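PDB 4NHB: TRAP dicarboxylate transporter-DctP subunit from Desulfovibrio desulfuricans subsp. desulfuricans, which binds sn-glycerol-3-phosphate in the periplasm and probably hands it to a TRAP-type membrane transporter for uptake. Local coordinates for residues T29-E41 against K61-E75. Sequence-based numbering, arbitrary orientation.
With G3P (sn-glycerol-3-phosphate), chain P.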
loop_
_atom_site.group_PDB
_atom_site.type_symbol
_atom_site.label_atom_id
_atom_site.label_comp_id
_atom_site.label_asym_id
_atom_site.label_seq_id
_atom_site.Cartn_x
_atom_site.Cartn_y
_atom_site.Cartn_z
ATOM N N THR A 29 9.574 19.194 -19.493
ATOM C CA THR A 29 9.341 19.401 -18.078
ATOM C C THR A 29 9.613 18.099 -17.339
ATOM O O THR A 29 9.059 17.060 -17.684
ATOM C CB THR A 29 7.890 19.880 -17.793
ATOM O OG1 THR A 29 7.695 21.210 -18.302
ATOM C CG2 THR A 29 7.611 19.900 -16.297
ATOM N N VAL A 30 10.481 18.142 -16.343
ATOM C CA VAL A 30 10.798 16.936 -15.576
ATOM C C VAL A 30 9.943 16.802 -14.328
ATOM O O VAL A 30 9.825 17.742 -13.546
ATOM C CB VAL A 30 12.260 16.883 -15.165
ATOM C CG1 VAL A 30 12.500 15.685 -14.243
ATOM C CG2 VAL A 30 13.141 16.786 -16.400
ATOM N N ILE A 31 9.323 15.630 -14.176
ATOM C CA ILE A 31 8.617 15.262 -12.938
ATOM C C ILE A 31 9.384 14.188 -12.140
ATOM O O ILE A 31 9.657 13.101 -12.637
ATOM C CB ILE A 31 7.191 14.742 -13.251
ATOM C CG1 ILE A 31 6.318 15.876 -13.801
ATOM C CG2 ILE A 31 6.553 14.132 -12.024
ATOM C CD1 ILE A 31 4.939 15.416 -14.283
ATOM N N LYS A 32 9.730 14.512 -10.907
ATOM C CA LYS A 32 10.454 13.601 -10.046
ATOM C C LYS A 32 9.438 12.937 -9.147
ATOM O O LYS A 32 8.617 13.611 -8.545
ATOM C CB LYS A 32 11.434 14.359 -9.185
ATOM C CG LYS A 32 12.282 15.396 -9.922
ATOM C CD LYS A 32 13.667 14.900 -10.150
ATOM C CE LYS A 32 14.461 15.848 -11.049
ATOM N NZ LYS A 32 15.488 16.613 -10.300
ATOM N N MET A 33 9.486 11.610 -9.106
ATOM C CA MET A 33 8.619 10.796 -8.300
ATOM C C MET A 33 9.431 9.863 -7.432
ATOM O O MET A 33 10.260 9.095 -7.933
ATOM C CB MET A 33 7.756 9.920 -9.198
ATOM C CG MET A 33 6.609 9.261 -8.495
ATOM S SD MET A 33 5.765 8.108 -9.575
ATOM C CE MET A 33 5.272 9.108 -10.963
ATOM N N ALA A 34 9.154 9.880 -6.146
ATOM C CA ALA A 34 9.823 8.972 -5.229
ATOM C C ALA A 34 8.881 7.883 -4.783
ATOM O O ALA A 34 7.671 8.077 -4.711
ATOM C CB ALA A 34 10.314 9.722 -4.022
ATOM N N GLY A 35 9.462 6.738 -4.459
ATOM C CA GLY A 35 8.730 5.640 -3.860
ATOM C C GLY A 35 9.567 4.855 -2.890
ATOM O O GLY A 35 10.699 5.241 -2.588
ATOM N N MET A 36 9.008 3.736 -2.430
ATOM C CA MET A 36 9.510 3.060 -1.240
ATOM C C MET A 36 9.764 1.603 -1.513
ATOM O O MET A 36 10.183 0.879 -0.600
ATOM C CB MET A 36 8.517 3.197 -0.061
ATOM C CG MET A 36 7.183 2.530 -0.315
ATOM S SD MET A 36 6.063 2.607 1.147
ATOM C CE MET A 36 6.864 1.420 2.230
ATOM N N LYS A 37 9.543 1.174 -2.764
ATOM C CA LYS A 37 9.615 -0.250 -3.096
ATOM C C LYS A 37 10.697 -0.572 -4.135
ATOM O O LYS A 37 11.122 0.285 -4.917
ATOM C CB LYS A 37 8.247 -0.818 -3.543
ATOM C CG LYS A 37 7.110 -0.709 -2.538
ATOM C CD LYS A 37 7.408 -1.475 -1.220
ATOM C CE LYS A 37 6.270 -1.296 -0.207
ATOM N NZ LYS A 37 6.399 -2.222 0.970
ATOM N N PRO A 38 11.197 -1.809 -4.117
ATOM C CA PRO A 38 12.181 -2.196 -5.127
ATOM C C PRO A 38 11.570 -2.390 -6.543
ATOM O O PRO A 38 10.350 -2.437 -6.754
ATOM C CB PRO A 38 12.754 -3.492 -4.573
ATOM C CG PRO A 38 11.677 -4.026 -3.778
ATOM C CD PRO A 38 10.941 -2.889 -3.157
ATOM N N GLU A 39 12.457 -2.478 -7.521
ATOM C CA GLU A 39 12.075 -2.814 -8.887
ATOM C C GLU A 39 11.374 -4.158 -8.878
ATOM O O GLU A 39 11.664 -4.992 -8.036
ATOM C CB GLU A 39 13.312 -2.871 -9.769
ATOM C CG GLU A 39 13.965 -1.531 -9.963
ATOM C CD GLU A 39 13.173 -0.637 -10.901
ATOM O OE1 GLU A 39 12.362 -1.177 -11.678
ATOM O OE2 GLU A 39 13.340 0.593 -10.841
ATOM N N GLY A 40 10.409 -4.313 -9.787
ATOM C CA GLY A 40 9.618 -5.518 -9.962
ATOM C C GLY A 40 8.499 -5.653 -8.950
ATOM O O GLY A 40 7.816 -6.649 -8.933
ATOM N N GLU A 41 8.333 -4.661 -8.085
ATOM C CA GLU A 41 7.260 -4.689 -7.081
ATOM C C GLU A 41 6.132 -3.805 -7.626
ATOM O O GLU A 41 6.395 -2.811 -8.315
ATOM C CB GLU A 41 7.807 -4.197 -5.739
ATOM C CG GLU A 41 7.061 -4.685 -4.480
ATOM C CD GLU A 41 6.001 -3.705 -3.997
ATOM O OE1 GLU A 41 5.506 -3.852 -2.847
ATOM O OE2 GLU A 41 5.594 -2.836 -4.799
ATOM N N LYS A 61 6.620 15.855 -24.039
ATOM C CA LYS A 61 6.717 17.100 -23.300
ATOM C C LYS A 61 7.117 16.897 -21.845
ATOM O O LYS A 61 8.011 17.577 -21.336
ATOM C CB LYS A 61 5.371 17.807 -23.347
ATOM C CG LYS A 61 5.334 19.037 -22.489
ATOM C CD LYS A 61 4.132 19.892 -22.799
ATOM C CE LYS A 61 3.883 20.876 -21.684
ATOM N NZ LYS A 61 2.784 21.831 -22.013
ATOM N N TYR A 62 6.435 15.976 -21.166
ATOM C CA TYR A 62 6.812 15.621 -19.796
ATOM C C TYR A 62 7.650 14.372 -19.787
ATOM O O TYR A 62 7.371 13.418 -20.518
ATOM C CB TYR A 62 5.596 15.410 -18.924
ATOM C CG TYR A 62 4.788 16.658 -18.694
ATOM C CD1 TYR A 62 5.093 17.523 -17.669
ATOM C CD2 TYR A 62 3.710 16.959 -19.507
ATOM C CE1 TYR A 62 4.350 18.662 -17.443
ATOM C CE2 TYR A 62 2.955 18.085 -19.300
ATOM C CZ TYR A 62 3.284 18.949 -18.270
ATOM O OH TYR A 62 2.526 20.080 -18.056
ATOM N N GLU A 63 8.708 14.407 -18.986
ATOM C CA GLU A 63 9.463 13.218 -18.657
ATOM C C GLU A 63 9.390 12.987 -17.144
ATOM O O GLU A 63 9.398 13.938 -16.351
ATOM C CB GLU A 63 10.910 13.369 -19.104
ATOM C CG GLU A 63 11.045 13.680 -20.587
ATOM C CD GLU A 63 12.488 13.796 -21.034
ATOM O OE1 GLU A 63 13.370 14.017 -20.174
ATOM O OE2 GLU A 63 12.739 13.668 -22.252
ATOM N N VAL A 64 9.317 11.718 -16.759
ATOM C CA VAL A 64 9.201 11.338 -15.357
ATOM C C VAL A 64 10.431 10.587 -14.913
ATOM O O VAL A 64 10.809 9.563 -15.503
ATOM C CB VAL A 64 7.983 10.449 -15.151
ATOM C CG1 VAL A 64 7.843 10.038 -13.665
ATOM C CG2 VAL A 64 6.745 11.161 -15.648
ATOM N N GLN A 65 11.050 11.066 -13.849
ATOM C CA GLN A 65 12.166 10.352 -13.266
ATOM C C GLN A 65 11.736 9.656 -12.000
ATOM O O GLN A 65 11.282 10.307 -11.056
ATOM C CB GLN A 65 13.328 11.308 -12.966
ATOM C CG GLN A 65 14.006 11.783 -14.263
ATOM C CD GLN A 65 15.047 12.869 -14.043
ATOM O OE1 GLN A 65 15.580 13.022 -12.955
ATOM N NE2 GLN A 65 15.315 13.641 -15.083
ATOM N N VAL A 66 11.946 8.344 -11.972
ATOM C CA VAL A 66 11.439 7.487 -10.923
ATOM C C VAL A 66 12.547 7.130 -9.965
ATOM O O VAL A 66 13.587 6.632 -10.375
ATOM C CB VAL A 66 10.834 6.210 -11.521
ATOM C CG1 VAL A 66 10.488 5.230 -10.412
ATOM C CG2 VAL A 66 9.630 6.592 -12.372
ATOM N N PHE A 67 12.327 7.434 -8.686
ATOM C CA PHE A 67 13.270 7.100 -7.614
ATOM C C PHE A 67 12.692 6.124 -6.604
ATOM O O PHE A 67 12.192 6.525 -5.555
ATOM C CB PHE A 67 13.667 8.371 -6.872
ATOM C CG PHE A 67 14.321 9.423 -7.761
ATOM C CD1 PHE A 67 13.553 10.335 -8.464
ATOM C CD2 PHE A 67 15.704 9.479 -7.888
ATOM C CE1 PHE A 67 14.144 11.267 -9.258
ATOM C CE2 PHE A 67 16.296 10.419 -8.664
ATOM C CZ PHE A 67 15.542 11.316 -9.351
ATOM N N PRO A 68 12.739 4.827 -6.911
ATOM C CA PRO A 68 12.103 3.860 -6.016
ATOM C C PRO A 68 12.955 3.469 -4.833
ATOM O O PRO A 68 14.051 3.987 -4.625
ATOM C CB PRO A 68 11.983 2.624 -6.914
ATOM C CG PRO A 68 13.167 2.691 -7.720
ATOM C CD PRO A 68 13.518 4.142 -7.943
ATOM N N ASN A 69 12.438 2.524 -4.060
ATOM C CA ASN A 69 13.210 1.879 -3.002
ATOM C C ASN A 69 13.831 2.903 -2.011
ATOM O O ASN A 69 14.989 2.791 -1.582
ATOM C CB ASN A 69 14.262 0.980 -3.651
ATOM C CG ASN A 69 14.732 -0.107 -2.718
ATOM O OD1 ASN A 69 14.032 -0.474 -1.766
ATOM N ND2 ASN A 69 15.946 -0.580 -2.939
ATOM N N SER A 70 13.046 3.923 -1.666
ATOM C CA SER A 70 13.478 4.949 -0.742
ATOM C C SER A 70 14.785 5.664 -1.166
ATOM O O SER A 70 15.466 6.257 -0.351
ATOM C CB SER A 70 13.596 4.356 0.668
ATOM O OG SER A 70 12.307 4.010 1.156
ATOM N N GLN A 71 15.092 5.655 -2.456
ATOM C CA GLN A 71 16.235 6.427 -2.984
ATOM C C GLN A 71 16.248 7.917 -2.643
ATOM O O GLN A 71 17.318 8.511 -2.553
ATOM C CB GLN A 71 16.354 6.270 -4.484
ATOM C CG GLN A 71 17.123 5.037 -4.903
ATOM C CD GLN A 71 16.991 4.771 -6.386
ATOM O OE1 GLN A 71 16.868 5.697 -7.191
ATOM N NE2 GLN A 71 16.998 3.493 -6.756
ATOM N N LEU A 72 15.095 8.540 -2.485
ATOM C CA LEU A 72 15.076 9.969 -2.102
ATOM C C LEU A 72 14.619 10.104 -0.684
ATOM O O LEU A 72 13.967 11.085 -0.321
ATOM C CB LEU A 72 14.174 10.791 -3.027
ATOM C CG LEU A 72 14.738 10.945 -4.450
ATOM C CD1 LEU A 72 13.816 11.733 -5.341
ATOM C CD2 LEU A 72 16.095 11.607 -4.374
ATOM N N GLY A 73 14.911 9.086 0.114
ATOM C CA GLY A 73 14.413 9.035 1.482
ATOM C C GLY A 73 13.254 8.060 1.721
ATOM O O GLY A 73 12.627 7.528 0.795
ATOM N N LYS A 74 12.967 7.822 2.988
ATOM C CA LYS A 74 11.863 6.963 3.366
ATOM C C LYS A 74 10.565 7.791 3.351
ATOM O O LYS A 74 10.617 8.987 3.093
ATOM C CB LYS A 74 12.099 6.382 4.753
ATOM C CG LYS A 74 13.333 5.500 4.873
ATOM C CD LYS A 74 13.332 4.743 6.198
ATOM C CE LYS A 74 14.731 4.234 6.584
ATOM N NZ LYS A 74 15.697 5.349 6.848
ATOM N N GLU A 75 9.421 7.158 3.616
ATOM C CA GLU A 75 8.119 7.782 3.318
ATOM C C GLU A 75 7.965 9.158 3.970
ATOM O O GLU A 75 7.552 10.108 3.329
ATOM C CB GLU A 75 6.973 6.893 3.779
ATOM C CG GLU A 75 6.955 5.483 3.144
ATOM C CD GLU A 75 7.558 4.432 4.055
ATOM O OE1 GLU A 75 8.761 4.503 4.317
ATOM O OE2 GLU A 75 6.838 3.529 4.523
HETATM O O1 G3P P . 0.213 1.251 2.800
HETATM C C1 G3P P . 0.983 1.036 3.946
HETATM C C2 G3P P . 2.021 -0.063 3.683
HETATM O O2 G3P P . 2.837 0.324 2.611
HETATM C C3 G3P P . 2.875 -0.270 4.944
HETATM O O1P G3P P . 3.367 -1.572 4.948
HETATM O O4P G3P P . 4.821 -1.432 3.000
HETATM O O2P G3P P . 5.772 -0.867 5.292
HETATM O O3P G3P P . 5.279 -3.240 4.704
HETATM P P G3P P . 4.906 -1.781 4.459
HETATM O O HOH W 1 4.499 22.295 -17.762
HETATM O O HOH W 2 12.350 7.620 -2.325
HETATM O O HOH W 3 11.710 1.553 1.509
#
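Strands 30-34 and 63-67 run parallel, their axes 4.6 Å apart at closest approach, joined in a ladder from Thr29 N to Lys61 O (2.9 Å) through to Gly35 N to Phe67 O (2.9 Å). On the face beneath helix 42-57, apolar residues suit the beta-alpha-beta packing: Met33, with CG anti to its backbone N (chi1 -167°), brings CE to Val64 CG1 at 3.8 Å, and Ile31 CD1 meets the Tyr62 ring. The face with Lys32, Gln65 and Phe67 is mostly more exposed, which suits chains with an aliphatic stem and a polar end; Lys32 lies alongside Gln65, and Lys32 CD is 3.8 Å from Phe67 CE1, while Leu72 CD1 covers one ring face. Past the strands, Gly35 O accepts Ser70 N at 2.8 Å, tying the two loops together. Met36 CE makes a close van der Waals contact, 3.1 Å, with Glu75 OE2, a carboxylate oxygen that accepts a hydrogen bond from Gln95 of the binding site. The Lys37 side chain leaves its backbone away from 61-75, and NZ donates to phosphate O4P of the ligand (2.7 Å) and pairs with Asp215. The loop after strand 30-34, tied to 68-70, therefore carries a ligand-binding lysine whose positive charge probably complements the phosphate.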